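PDB 5HIW: cytochrome P450 CYP260B1 from Sorangium cellulosum, which is a bacterial cytochrome P450, a largely helical haem protein that carries protoporphyrin IX with its iron in a pocket of the fold. Local coordinates for residues Asp249-Asn252 with Gln253-Gln257; Thr81-Arg84 with Arg85-Asn88; Leu142-Glu145 with Arg146-Glu149; Asp14-Ala17 with Phe18-Leu22; Phe58-Arg61 with Thr62-Thr65. All coordinates share one frame; numbering follows the deposited sequence. Where two conformers were deposited one is given.

Overall arrangement
All five contacts are local, each between side chains and backbone a few residues apart in one continuous run of chain. Contacts 1, 2 and 4 are partly buried, with apolar side chains turned toward other helices or loops; contacts 3 and 5 lie at the surface. Contact 2 lies within helix 77-90 and contact 1 in helix 248-256, running to its C-terminal end, whereas contacts 3 and 4 build the starts of helices 147-162 and 17-28 with turns, waters and carboxylates. Contact 5 is a tight turn after edge strand 58-59. Contacts 2 and 5, their centres about 18 Å apart, meet on the haem: Arg84 holds one propionate and Tyr63 the other.

Contact 1 of 5, residues Asp249-Asn252 with Gln253-Gln257; sequences DAMN and QLRQQ
A bend at the far end of Met251 (chi3 79°) and a chi2 of -138° in Arg255, well off the usual staggered values, lay these two side chains next to each other, pointing the same way out of helix 248-256. Their meeting is loose: the methyl CE of Met251 is 4.0 Å from NH2 of Arg255, coming in obliquely to the guanidinium. The tighter contact lies nearer the backbone, where CG of Arg255 sits 3.0 Å from the carbonyl O of Met251. Two residues earlier, on another face of the helix, the chain of Gln253 is extended beyond CG and runs back along the preceding turn. Its CG passes 3.4 Å from Asp249 O, and its amide oxygen OE1 comes to rest 3.5 Å from CA of Ala250. Beneath these side chains run the i to i+4 bonds of an alpha helix. Gln253 N gives a nearly straight one to Asp249 O at 3.1 Å, and Leu254 N follows with one to Ala250 O at 3.0 Å. Arg255 is a local irregularity: its N reaches Met251 O at 3.3 Å with an N-H...O angle of 144°, and makes a further weak bond to Asn252 O. The bond from Gln256 N to Asn252 O is straight again, before Gln257 leaves helical geometry. The guanidinium is held from outside, NH1 of Arg255 donating to the backbone O of Leu356. Met251 packs on Leu244 and Leu245 of helix 232-245, Leu254 fits between that helix and Leu261 and Ala264 of helix 261-271, and Ala250 rests on the loop residues Phe319 and Ile321.

Contact 2 of 5, residues Thr81-Arg84 with Arg85-Asn88; sequences TRMR and RLFN. With HEM (protoporphyrin IX containing Fe), chain B.
Arg84 reaches past Asn88, one turn further along helix 77-90, to the haem. Its CB lies close to Arg85 N, and its CG, turned away from the backbone N (chi1 -179°), passes 3.7 Å from Asn88 ND2. A bend at chi2 then carries CD between two oxygens, 3.7 Å from Asn88 OD1 and 3.8 Å from propionate atom O2D. NE donates to Asn88 OD1 at 3.0 Å, the amide plane standing 81° from that of the guanidinium. At the tip, NH1 donates to HEM O2D at 2.8 Å and also to the backbone O of Tyr337. On another face of the helix Met83 folds back, so that its methyl CE touches Leu86 CD2 at 3.6 Å and Phe87 CE1 at 4.1 Å; Leu86 and Phe87 in turn pack on Val221 of helix 218-229. This is the C helix of the P450 fold, and His80, four residues before Arg84, also hydrogen-bonds to the haem through NE2, as in the HxxxR pattern of many bacterial relatives. With Asn88 fixing NE and the propionate and Tyr337 sharing NH1, the guanidinium has little freedom to rotate, and its charge probably offsets that of the propionate.

Contact 3 of 5, residues Leu142-Glu145 with Arg146-Glu149; sequences LPEE and RIAE
Arg146 lays its aliphatic stem alongside the ring of Pro143, CD of the arginine 3.9 Å from CG of the proline and both side chains pointing the same way. Next to this pair, Ile147 swings CD1 across Glu144 and meets its CG at 4.0 Å. The backbone turn beneath sets both contacts: Arg146 N donates to Pro143 O at 3.1 Å, and Ile147 N to Glu144 O at 3.2 Å. Each donor stands more than 50° out of the plane of the carbonyl it meets. This short 3-10 turn leads into helix 147-162, with Arg146 in the N-cap position. In the first turn of that helix, Arg146 grips Glu149 side-on in a two-bond salt bridge, NE to OE1 at 2.8 Å and NH2 to OE2 at 2.9 Å. Both oxygens lie in the guanidinium plane, which fixes the rotation of the arginine end. Water carries the link back to the turn: water 2 accepts from Glu149 N at 3.0 Å and donates to Glu145 O, while water 3 donates to Glu149 OE1 and, weakly, to the same Glu145 O. Further out, Arg146 touches Gln183 of helix 167-191, Ile147 packs on Met133 and Ser137 of helix 130-140, and Leu142 fills in between those two helices.

Contact 4 of 5, residues Asp14-Ala17 with Phe18-Leu22; sequences DPSA and FGIHL
Ile20 leans back over Ser16 at the start of helix 17-28, its CG1 3.3 Å from Ser16 O and its CD1 3.8 Å from Ser16 OG. Beside it, CB of His21 lies 3.2 Å from Ala17 O, while its ring heads away from the turn because chi1 is -179°. The Phe18 ring likewise leads away from the turn, into the protein, and CD1 of Leu22 sits 3.5 Å above one face of it, toward the rim. Behind these side chains the first helical bonds form: Ile20 N to Ser16 O, nearly straight at 3.1 Å, and His21 N to Ala17 O at 2.9 Å. The lead-in is a type I beta turn, Asp14 to Ala17, combined with an Asx turn in which Ser16 N donates to Asp14 OD1 at 3.1 Å. Two waters serve the early helical N-H groups: water 4 joins Phe18 N to Asp14 O, and water 5 joins Gly19 N to Pro15 O. This helix, the A helix of the P450 fold, stacks His21 on Phe10 and sets the Phe18 ring against Phe382. Ile20 rests on Glu317, and Pro15 and Ser16 lie against Trp271 of helix 261-271.

Contact 5 of 5, residues Phe58-Arg61 with Thr62-Thr65; sequences FSTR and TYDT. With HEM (protoporphyrin IX containing Fe), chain B.
Thr60 meets the ring edge of Tyr63 across a short 3-10 turn that opens the B-C loop of the P450 fold, just after edge strand 58-59. Backbone bonds close it: Tyr63 N donates to Thr60 O at 3.0 Å and Asp64 N to Arg61 O at 2.9 Å, each donor well out of the carbonyl plane. An ST turn precedes them, Arg61 N giving a bond to Ser59 OG at 3.3 Å, and an inverse gamma turn centred on Asp64 ends the bend. Apolar contact is slight and comes at the rim of the tyrosine: CB of Thr60 lies near the ring plane, 3.8 Å from Tyr63 CD2, with CG2 close to the same edge. Charged and polar ends look elsewhere. Arg61 pairs with Glu283 and makes a cation-pi contact with Phe281, Thr60 OG1 donates to Val73 O, and Asp64 OD1 accepts from Gly70 N. The haem bond runs off the far end of the ring. CG of Tyr63 lies anti to the carbonyl carbon (chi1 -82°), which carries the ring toward the propionate that Arg84 does not hold; its OH donates to HEM O2A at 2.6 Å, and the same oxygen lies near the ring plane, 3.3 Å from Tyr63 CE2.

Contact 1 of 5, residues Asp249-Asn252 with Gln253-Gln257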
# COMPACT_ATOMS: atom_id res chain seq x y z
N ASP A 249 -9.87 -23.67 -4.33
CA ASP A 249 -11.33 -23.73 -4.56
C ASP A 249 -11.80 -22.34 -5.10
O ASP A 249 -12.65 -22.21 -5.98
CB ASP A 249 -12.10 -24.10 -3.27
CG ASP A 249 -11.99 -25.65 -2.85
OD1 ASP A 249 -11.53 -26.47 -3.66
OD2 ASP A 249 -12.40 -26.05 -1.71
N ALA A 250 -11.22 -21.29 -4.55
CA ALA A 250 -11.55 -19.93 -4.94
C ALA A 250 -11.01 -19.67 -6.31
O ALA A 250 -11.65 -19.03 -7.10
CB ALA A 250 -10.93 -18.94 -3.95
N MET A 251 -9.81 -20.18 -6.62
CA MET A 251 -9.26 -19.89 -7.95
C MET A 251 -10.10 -20.60 -8.99
O MET A 251 -10.28 -20.07 -10.06
CB MET A 251 -7.79 -20.29 -8.08
CG MET A 251 -6.87 -19.06 -7.93
SD MET A 251 -5.10 -19.39 -8.08
CE MET A 251 -4.93 -19.51 -9.85
N ASN A 252 -10.68 -21.73 -8.64
CA ASN A 252 -11.63 -22.42 -9.56
C ASN A 252 -12.96 -21.66 -9.81
O ASN A 252 -13.44 -21.53 -10.97
CB ASN A 252 -11.90 -23.86 -9.07
CG ASN A 252 -10.72 -24.80 -9.31
OD1 ASN A 252 -9.86 -24.54 -10.16
ND2 ASN A 252 -10.66 -25.88 -8.53
N GLN A 253 -13.55 -21.17 -8.74
CA GLN A 253 -14.70 -20.30 -8.85
C GLN A 253 -14.40 -19.08 -9.74
O GLN A 253 -15.24 -18.74 -10.63
CB GLN A 253 -15.19 -19.87 -7.46
CG GLN A 253 -15.79 -21.00 -6.63
CD GLN A 253 -15.97 -20.62 -5.17
OE1 GLN A 253 -15.01 -20.28 -4.48
NE2 GLN A 253 -17.20 -20.67 -4.70
N LEU A 254 -13.23 -18.42 -9.55
CA LEU A 254 -12.89 -17.22 -10.36
C LEU A 254 -12.80 -17.52 -11.83
O LEU A 254 -13.05 -16.66 -12.65
CB LEU A 254 -11.61 -16.48 -9.91
CG LEU A 254 -11.73 -15.65 -8.63
CD1 LEU A 254 -10.37 -15.34 -8.03
CD2 LEU A 254 -12.53 -14.35 -8.77
N ARG A 255 -12.34 -18.70 -12.19
CA ARG A 255 -12.19 -19.08 -13.60
C ARG A 255 -13.57 -19.17 -14.22
O ARG A 255 -13.81 -18.66 -15.31
CB ARG A 255 -11.48 -20.43 -13.74
CG ARG A 255 -10.11 -20.47 -13.07
CD ARG A 255 -9.03 -21.19 -13.90
NE ARG A 255 -7.69 -20.75 -13.51
CZ ARG A 255 -6.97 -19.85 -14.18
NH1 ARG A 255 -7.43 -19.29 -15.29
NH2 ARG A 255 -5.76 -19.52 -13.73
N GLN A 256 -14.46 -19.84 -13.50
CA GLN A 256 -15.86 -19.98 -13.89
C GLN A 256 -16.54 -18.60 -14.01
O GLN A 256 -17.30 -18.39 -14.95
CB GLN A 256 -16.65 -20.87 -12.89
CG GLN A 256 -16.27 -22.35 -12.94
CD GLN A 256 -15.98 -22.87 -14.36
OE1 GLN A 256 -14.81 -22.97 -14.78
NE2 GLN A 256 -17.05 -23.19 -15.11
N GLN A 257 -16.21 -17.68 -13.10
CA GLN A 257 -16.90 -16.38 -13.01
C GLN A 257 -15.91 -15.23 -12.75
O GLN A 257 -15.73 -14.75 -11.59
CB GLN A 257 -17.91 -16.44 -11.89
CG GLN A 257 -18.95 -15.37 -11.92
CD GLN A 257 -20.06 -15.73 -10.97
OE1 GLN A 257 -20.16 -16.87 -10.53
NE2 GLN A 257 -20.90 -14.77 -10.65

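Contact 2 of 5, residues Thr81-Arg84 with Arg85-Asn88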
# COMPACT_ATOMS: atom_id res chain seq x y z
N THR A 81 -7.93 19.82 3.22
CA THR A 81 -9.10 19.76 2.39
C THR A 81 -8.87 20.21 0.96
O THR A 81 -9.38 19.56 0.03
CB THR A 81 -10.30 20.54 3.02
OG1 THR A 81 -10.48 20.05 4.35
CG2 THR A 81 -11.58 20.30 2.18
N ARG A 82 -8.14 21.31 0.81
CA ARG A 82 -7.83 21.94 -0.47
C ARG A 82 -6.93 21.02 -1.35
O ARG A 82 -7.21 20.76 -2.52
CB ARG A 82 -7.17 23.33 -0.20
CG ARG A 82 -6.84 24.17 -1.44
CD ARG A 82 -6.21 25.56 -1.18
NE ARG A 82 -7.11 26.48 -0.46
CZ ARG A 82 -8.14 27.10 -1.02
NH1 ARG A 82 -8.46 26.92 -2.30
NH2 ARG A 82 -8.91 27.88 -0.28
N MET A 83 -5.88 20.48 -0.74
CA MET A 83 -4.91 19.64 -1.47
C MET A 83 -5.57 18.30 -1.76
O MET A 83 -5.45 17.78 -2.83
CB MET A 83 -3.63 19.46 -0.68
CG MET A 83 -2.84 20.75 -0.54
SD MET A 83 -2.52 21.53 -2.13
CE MET A 83 -1.95 20.12 -3.09
N ARG A 84 -6.33 17.78 -0.81
CA ARG A 84 -7.05 16.55 -1.03
C ARG A 84 -8.02 16.61 -2.22
O ARG A 84 -8.21 15.63 -2.97
CB ARG A 84 -7.77 16.09 0.27
CG ARG A 84 -8.56 14.78 0.16
CD ARG A 84 -7.64 13.62 -0.24
NE ARG A 84 -8.41 12.38 -0.35
CZ ARG A 84 -8.30 11.29 0.42
NH1 ARG A 84 -7.39 11.17 1.37
NH2 ARG A 84 -9.08 10.27 0.16
N ARG A 85 -8.65 17.78 -2.43
CA ARG A 85 -9.55 17.96 -3.56
C ARG A 85 -8.84 17.82 -4.90
O ARG A 85 -9.36 17.23 -5.86
CB ARG A 85 -10.27 19.34 -3.48
CG ARG A 85 -11.60 19.32 -2.73
CD ARG A 85 -12.51 20.49 -3.20
NE ARG A 85 -11.70 21.67 -3.60
CZ ARG A 85 -11.37 22.70 -2.81
NH1 ARG A 85 -11.80 22.81 -1.55
NH2 ARG A 85 -10.62 23.68 -3.31
N LEU A 86 -7.64 18.36 -4.95
CA LEU A 86 -6.76 18.22 -6.15
C LEU A 86 -6.44 16.77 -6.37
O LEU A 86 -6.64 16.28 -7.44
CB LEU A 86 -5.44 18.90 -5.92
CG LEU A 86 -4.31 18.72 -6.92
CD1 LEU A 86 -4.87 19.18 -8.24
CD2 LEU A 86 -3.18 19.61 -6.40
N PHE A 87 -5.89 16.09 -5.35
CA PHE A 87 -5.65 14.61 -5.50
C PHE A 87 -6.87 13.83 -5.89
O PHE A 87 -6.79 12.96 -6.73
CB PHE A 87 -4.99 14.05 -4.22
CG PHE A 87 -3.54 14.44 -4.04
CD1 PHE A 87 -3.18 15.70 -3.58
CD2 PHE A 87 -2.53 13.56 -4.37
CE1 PHE A 87 -1.88 16.06 -3.37
CE2 PHE A 87 -1.21 13.91 -4.19
CZ PHE A 87 -0.86 15.15 -3.68
N ASN A 88 -8.03 14.11 -5.29
CA ASN A 88 -9.24 13.37 -5.64
C ASN A 88 -9.58 13.53 -7.12
O ASN A 88 -10.04 12.57 -7.80
CB ASN A 88 -10.45 13.76 -4.80
CG ASN A 88 -10.34 13.29 -3.36
OD1 ASN A 88 -9.63 12.37 -3.07
ND2 ASN A 88 -11.10 13.93 -2.46
CHA HEM B . -2.68 7.18 2.45
CHB HEM B . -2.35 2.34 2.21
CHC HEM B . -1.85 2.60 -2.55
CHD HEM B . -1.21 7.33 -2.11
C1A HEM B . -2.71 5.86 2.81
C2A HEM B . -2.94 5.35 4.11
C3A HEM B . -2.88 3.98 4.04
C4A HEM B . -2.50 3.65 2.70
CMA HEM B . -3.06 3.01 5.22
CAA HEM B . -3.33 6.17 5.34
CBA HEM B . -2.08 6.81 5.96
CGA HEM B . -2.35 7.40 7.30
O1A HEM B . -3.55 7.60 7.68
O2A HEM B . -1.40 7.52 8.12
C1B HEM B . -2.14 1.99 0.93
C2B HEM B . -2.16 0.62 0.50
C3B HEM B . -2.02 0.71 -0.88
C4B HEM B . -1.90 2.12 -1.25
CMB HEM B . -2.23 -0.69 1.30
CAB HEM B . -1.94 -0.47 -1.70
CBB HEM B . -1.53 -0.62 -2.91
C1C HEM B . -1.63 3.94 -2.86
C2C HEM B . -1.46 4.39 -4.21
C3C HEM B . -1.26 5.74 -4.07
C4C HEM B . -1.27 6.08 -2.69
CMC HEM B . -1.50 3.43 -5.37
CAC HEM B . -1.06 6.74 -5.14
CBC HEM B . -1.57 6.56 -6.34
C1D HEM B . -1.58 7.63 -0.80
C2D HEM B . -1.58 9.05 -0.35
C3D HEM B . -1.98 9.01 0.91
C4D HEM B . -2.25 7.60 1.21
CMD HEM B . -1.13 10.27 -1.12
CAD HEM B . -2.24 10.20 1.86
CBD HEM B . -3.71 10.57 1.75
CGD HEM B . -4.09 11.77 2.62
O1D HEM B . -3.40 12.13 3.63
O2D HEM B . -5.14 12.45 2.37
NA HEM B . -2.46 4.77 1.94
NB HEM B . -2.12 2.82 -0.14
NC HEM B . -1.59 4.93 -1.98
ND HEM B . -1.96 6.79 0.19
FE HEM B . -2.07 4.86 0.02
O HOH W 1 0.16 4.76 0.52

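Contact 3 of 5, residues Leu142-Glu145 with Arg146-Glu149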
# COMPACT_ATOMS: atom_id res chain seq x y z
N LEU A 142 7.91 9.18 -17.50
CA LEU A 142 9.34 8.90 -17.29
C LEU A 142 9.82 7.94 -18.32
O LEU A 142 9.19 6.97 -18.66
CB LEU A 142 9.64 8.42 -15.88
CG LEU A 142 9.38 9.37 -14.74
CD1 LEU A 142 9.24 8.65 -13.37
CD2 LEU A 142 10.49 10.40 -14.64
N PRO A 143 11.04 8.13 -18.78
CA PRO A 143 11.57 7.34 -19.88
C PRO A 143 11.80 5.90 -19.54
O PRO A 143 12.32 5.65 -18.47
CB PRO A 143 12.95 8.01 -20.19
CG PRO A 143 13.07 9.16 -19.25
CD PRO A 143 11.91 9.18 -18.29
N GLU A 144 11.49 4.99 -20.44
CA GLU A 144 11.72 3.61 -20.26
C GLU A 144 13.19 3.31 -19.96
O GLU A 144 13.47 2.44 -19.15
CB GLU A 144 11.27 2.79 -21.45
CG GLU A 144 11.74 1.34 -21.29
CD GLU A 144 10.78 0.26 -21.69
OE1 GLU A 144 9.56 0.53 -21.83
OE2 GLU A 144 11.31 -0.87 -21.88
N GLU A 145 14.12 4.04 -20.55
CA GLU A 145 15.55 3.67 -20.37
C GLU A 145 16.04 4.01 -18.96
O GLU A 145 17.13 3.59 -18.56
CB GLU A 145 16.43 4.33 -21.45
CG GLU A 145 16.62 5.79 -21.26
CD GLU A 145 15.56 6.66 -21.93
OE1 GLU A 145 14.45 6.14 -22.40
OE2 GLU A 145 15.87 7.89 -21.91
N ARG A 146 15.23 4.75 -18.16
CA ARG A 146 15.67 5.10 -16.83
C ARG A 146 14.95 4.26 -15.73
O ARG A 146 15.08 4.61 -14.54
CB ARG A 146 15.50 6.60 -16.56
CG ARG A 146 16.23 7.42 -17.61
CD ARG A 146 16.33 8.85 -17.20
NE ARG A 146 17.34 9.11 -16.20
CZ ARG A 146 17.81 10.33 -15.93
NH1 ARG A 146 17.41 11.35 -16.61
NH2 ARG A 146 18.74 10.50 -15.01
N ILE A 147 14.23 3.21 -16.13
CA ILE A 147 13.37 2.44 -15.12
C ILE A 147 14.20 1.91 -13.96
O ILE A 147 13.86 2.10 -12.77
CB ILE A 147 12.55 1.34 -15.78
CG1 ILE A 147 11.40 2.00 -16.55
CG2 ILE A 147 11.97 0.39 -14.74
CD1 ILE A 147 10.65 1.02 -17.43
N ALA A 148 15.32 1.24 -14.27
CA ALA A 148 16.23 0.77 -13.14
C ALA A 148 16.83 1.86 -12.24
O ALA A 148 16.88 1.79 -10.97
CB ALA A 148 17.34 -0.14 -13.75
N GLU A 149 17.29 2.94 -12.89
CA GLU A 149 17.86 4.06 -12.19
C GLU A 149 16.81 4.63 -11.24
O GLU A 149 17.06 4.88 -10.05
CB GLU A 149 18.33 5.11 -13.19
CG GLU A 149 18.83 6.41 -12.56
CD GLU A 149 19.12 7.50 -13.58
OE1 GLU A 149 18.89 7.34 -14.77
OE2 GLU A 149 19.56 8.53 -13.11
O HOH W 2 18.17 2.90 -15.76
O HOH W 3 19.40 5.25 -16.67

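Contact 4 of 5, residues Asp14-Ala17 with Phe18-Leu22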
# COMPACT_ATOMS: atom_id res chain seq x y z
N ASP A 14 2.39 -19.75 7.81
CA ASP A 14 0.96 -19.76 7.63
C ASP A 14 0.56 -18.30 7.52
O ASP A 14 0.78 -17.54 8.46
CB ASP A 14 0.37 -20.41 8.85
CG ASP A 14 -1.14 -20.32 8.94
OD1 ASP A 14 -1.84 -19.74 8.12
OD2 ASP A 14 -1.66 -20.91 9.94
N PRO A 15 -0.02 -17.94 6.39
CA PRO A 15 -0.33 -16.54 6.16
C PRO A 15 -1.33 -15.89 7.11
O PRO A 15 -1.31 -14.64 7.26
CB PRO A 15 -0.78 -16.52 4.72
CG PRO A 15 -1.11 -17.92 4.37
CD PRO A 15 -0.19 -18.74 5.17
N SER A 16 -2.17 -16.67 7.78
CA SER A 16 -3.17 -16.10 8.63
C SER A 16 -2.77 -16.14 10.13
O SER A 16 -3.47 -15.57 10.97
CB SER A 16 -4.52 -16.80 8.39
OG SER A 16 -4.43 -18.08 9.02
N ALA A 17 -1.58 -16.65 10.46
CA ALA A 17 -1.22 -16.84 11.88
C ALA A 17 -1.01 -15.51 12.57
O ALA A 17 -1.34 -15.36 13.76
CB ALA A 17 0.03 -17.70 12.06
N PHE A 18 -0.48 -14.55 11.84
CA PHE A 18 -0.22 -13.25 12.45
C PHE A 18 -1.50 -12.54 12.79
O PHE A 18 -1.62 -11.99 13.86
CB PHE A 18 0.62 -12.39 11.55
CG PHE A 18 0.98 -11.05 12.13
CD1 PHE A 18 1.66 -10.96 13.33
CD2 PHE A 18 0.76 -9.88 11.43
CE1 PHE A 18 2.03 -9.77 13.85
CE2 PHE A 18 1.15 -8.68 11.94
CZ PHE A 18 1.78 -8.61 13.17
N GLY A 19 -2.50 -12.57 11.93
CA GLY A 19 -3.74 -11.85 12.26
C GLY A 19 -4.45 -12.53 13.42
O GLY A 19 -5.02 -11.88 14.29
N ILE A 20 -4.36 -13.84 13.42
CA ILE A 20 -4.92 -14.63 14.57
C ILE A 20 -4.26 -14.21 15.90
O ILE A 20 -4.94 -13.98 16.93
CB ILE A 20 -4.74 -16.12 14.32
CG1 ILE A 20 -5.70 -16.60 13.21
CG2 ILE A 20 -5.05 -16.90 15.66
CD1 ILE A 20 -5.54 -18.03 12.70
N HIS A 21 -2.95 -14.15 15.85
CA HIS A 21 -2.07 -13.74 16.97
C HIS A 21 -2.40 -12.36 17.48
O HIS A 21 -2.57 -12.16 18.69
CB HIS A 21 -0.63 -13.83 16.45
CG HIS A 21 0.45 -13.48 17.42
ND1 HIS A 21 1.35 -12.45 17.18
CD2 HIS A 21 0.86 -14.10 18.54
CE1 HIS A 21 2.23 -12.42 18.16
NE2 HIS A 21 1.94 -13.40 19.01
N LEU A 22 -2.54 -11.39 16.57
CA LEU A 22 -2.96 -10.08 17.00
C LEU A 22 -4.34 -10.00 17.57
O LEU A 22 -4.56 -9.26 18.54
CB LEU A 22 -2.87 -9.05 15.86
CG LEU A 22 -1.44 -8.80 15.36
CD1 LEU A 22 -1.53 -7.75 14.27
CD2 LEU A 22 -0.46 -8.34 16.44
O HOH W 4 1.25 -14.93 9.50
O HOH W 5 -2.51 -12.71 8.95

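Contact 5 of 5, residues Phe58-Arg61 with Thr62-Thr65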
# COMPACT_ATOMS: atom_id res chain seq x y z
N PHE A 58 -4.95 13.26 17.55
CA PHE A 58 -3.99 12.29 17.03
C PHE A 58 -3.57 12.75 15.62
O PHE A 58 -4.29 12.53 14.67
CB PHE A 58 -4.64 10.90 17.04
CG PHE A 58 -5.16 10.47 18.41
CD1 PHE A 58 -4.29 10.03 19.42
CD2 PHE A 58 -6.51 10.44 18.67
CE1 PHE A 58 -4.79 9.58 20.66
CE2 PHE A 58 -7.02 10.02 19.92
CZ PHE A 58 -6.14 9.58 20.90
N SER A 59 -2.50 13.52 15.54
CA SER A 59 -2.12 14.10 14.25
C SER A 59 -1.18 13.23 13.43
O SER A 59 -0.69 12.17 13.86
CB SER A 59 -1.46 15.45 14.48
OG SER A 59 -0.23 15.27 15.10
N THR A 60 -0.78 13.76 12.29
CA THR A 60 0.22 13.14 11.45
C THR A 60 1.59 13.83 11.56
O THR A 60 2.41 13.80 10.66
CB THR A 60 -0.30 13.04 9.99
OG1 THR A 60 -0.80 14.30 9.54
CG2 THR A 60 -1.36 11.96 9.87
N ARG A 61 1.81 14.51 12.68
CA ARG A 61 3.04 15.31 12.84
C ARG A 61 4.31 14.50 12.60
O ARG A 61 5.27 15.01 12.02
CB ARG A 61 3.05 15.91 14.28
CG ARG A 61 4.27 16.80 14.58
CD ARG A 61 4.36 17.10 16.04
NE ARG A 61 3.30 17.99 16.42
CZ ARG A 61 3.38 19.32 16.35
NH1 ARG A 61 4.47 19.92 15.88
NH2 ARG A 61 2.36 20.05 16.72
N THR A 62 4.28 13.21 12.97
CA THR A 62 5.49 12.36 12.87
C THR A 62 5.92 12.17 11.45
O THR A 62 7.10 11.98 11.19
CB THR A 62 5.34 10.97 13.51
OG1 THR A 62 4.36 10.23 12.80
CG2 THR A 62 4.96 11.03 14.96
N TYR A 63 4.99 12.32 10.50
CA TYR A 63 5.32 12.16 9.08
C TYR A 63 5.99 13.40 8.53
O TYR A 63 6.53 13.33 7.44
CB TYR A 63 4.08 12.03 8.19
CG TYR A 63 3.37 10.70 8.02
CD1 TYR A 63 3.88 9.69 7.19
CD2 TYR A 63 2.09 10.53 8.55
CE1 TYR A 63 3.17 8.49 7.01
CE2 TYR A 63 1.37 9.36 8.35
CZ TYR A 63 1.90 8.33 7.59
OH TYR A 63 1.13 7.20 7.40
N ASP A 64 5.89 14.55 9.22
CA ASP A 64 6.27 15.89 8.66
C ASP A 64 7.76 16.20 8.83
O ASP A 64 8.16 17.07 9.62
CB ASP A 64 5.42 16.95 9.33
CG ASP A 64 5.33 18.23 8.57
OD1 ASP A 64 5.78 18.32 7.43
OD2 ASP A 64 4.70 19.17 9.10
N THR A 65 8.55 15.49 8.03
CA THR A 65 9.98 15.46 8.13
C THR A 65 10.58 15.00 6.80
O THR A 65 9.96 14.26 5.98
CB THR A 65 10.46 14.56 9.28
OG1 THR A 65 11.86 14.74 9.47
CG2 THR A 65 10.22 13.09 8.96
CHA HEM B . -2.68 7.18 2.45
CHB HEM B . -2.35 2.34 2.21
CHC HEM B . -1.85 2.60 -2.55
CHD HEM B . -1.21 7.33 -2.11
C1A HEM B . -2.71 5.86 2.81
C2A HEM B . -2.94 5.35 4.11
C3A HEM B . -2.88 3.98 4.04
C4A HEM B . -2.50 3.65 2.70
CMA HEM B . -3.06 3.01 5.22
CAA HEM B . -3.33 6.17 5.34
CBA HEM B . -2.08 6.81 5.96
CGA HEM B . -2.35 7.40 7.30
O1A HEM B . -3.55 7.60 7.68
O2A HEM B . -1.40 7.52 8.12
C1B HEM B . -2.14 1.99 0.93
C2B HEM B . -2.16 0.62 0.50
C3B HEM B . -2.02 0.71 -0.88
C4B HEM B . -1.90 2.12 -1.25
CMB HEM B . -2.23 -0.69 1.30
CAB HEM B . -1.94 -0.47 -1.70
CBB HEM B . -1.53 -0.62 -2.91
C1C HEM B . -1.63 3.94 -2.86
C2C HEM B . -1.46 4.39 -4.21
C3C HEM B . -1.26 5.74 -4.07
C4C HEM B . -1.27 6.08 -2.69
CMC HEM B . -1.50 3.43 -5.37
CAC HEM B . -1.06 6.74 -5.14
CBC HEM B . -1.57 6.56 -6.34
C1D HEM B . -1.58 7.63 -0.80
C2D HEM B . -1.58 9.05 -0.35
C3D HEM B . -1.98 9.01 0.91
C4D HEM B . -2.25 7.60 1.21
CMD HEM B . -1.13 10.27 -1.12
CAD HEM B . -2.24 10.20 1.86
CBD HEM B . -3.71 10.57 1.75
CGD HEM B . -4.09 11.77 2.62
O1D HEM B . -3.40 12.13 3.63
O2D HEM B . -5.14 12.45 2.37
NA HEM B . -2.46 4.77 1.94
NB HEM B . -2.12 2.82 -0.14
NC HEM B . -1.59 4.93 -1.98
ND HEM B . -1.96 6.79 0.19
FE HEM B . -2.07 4.86 0.02
O HOH W 1 0.16 4.76 0.52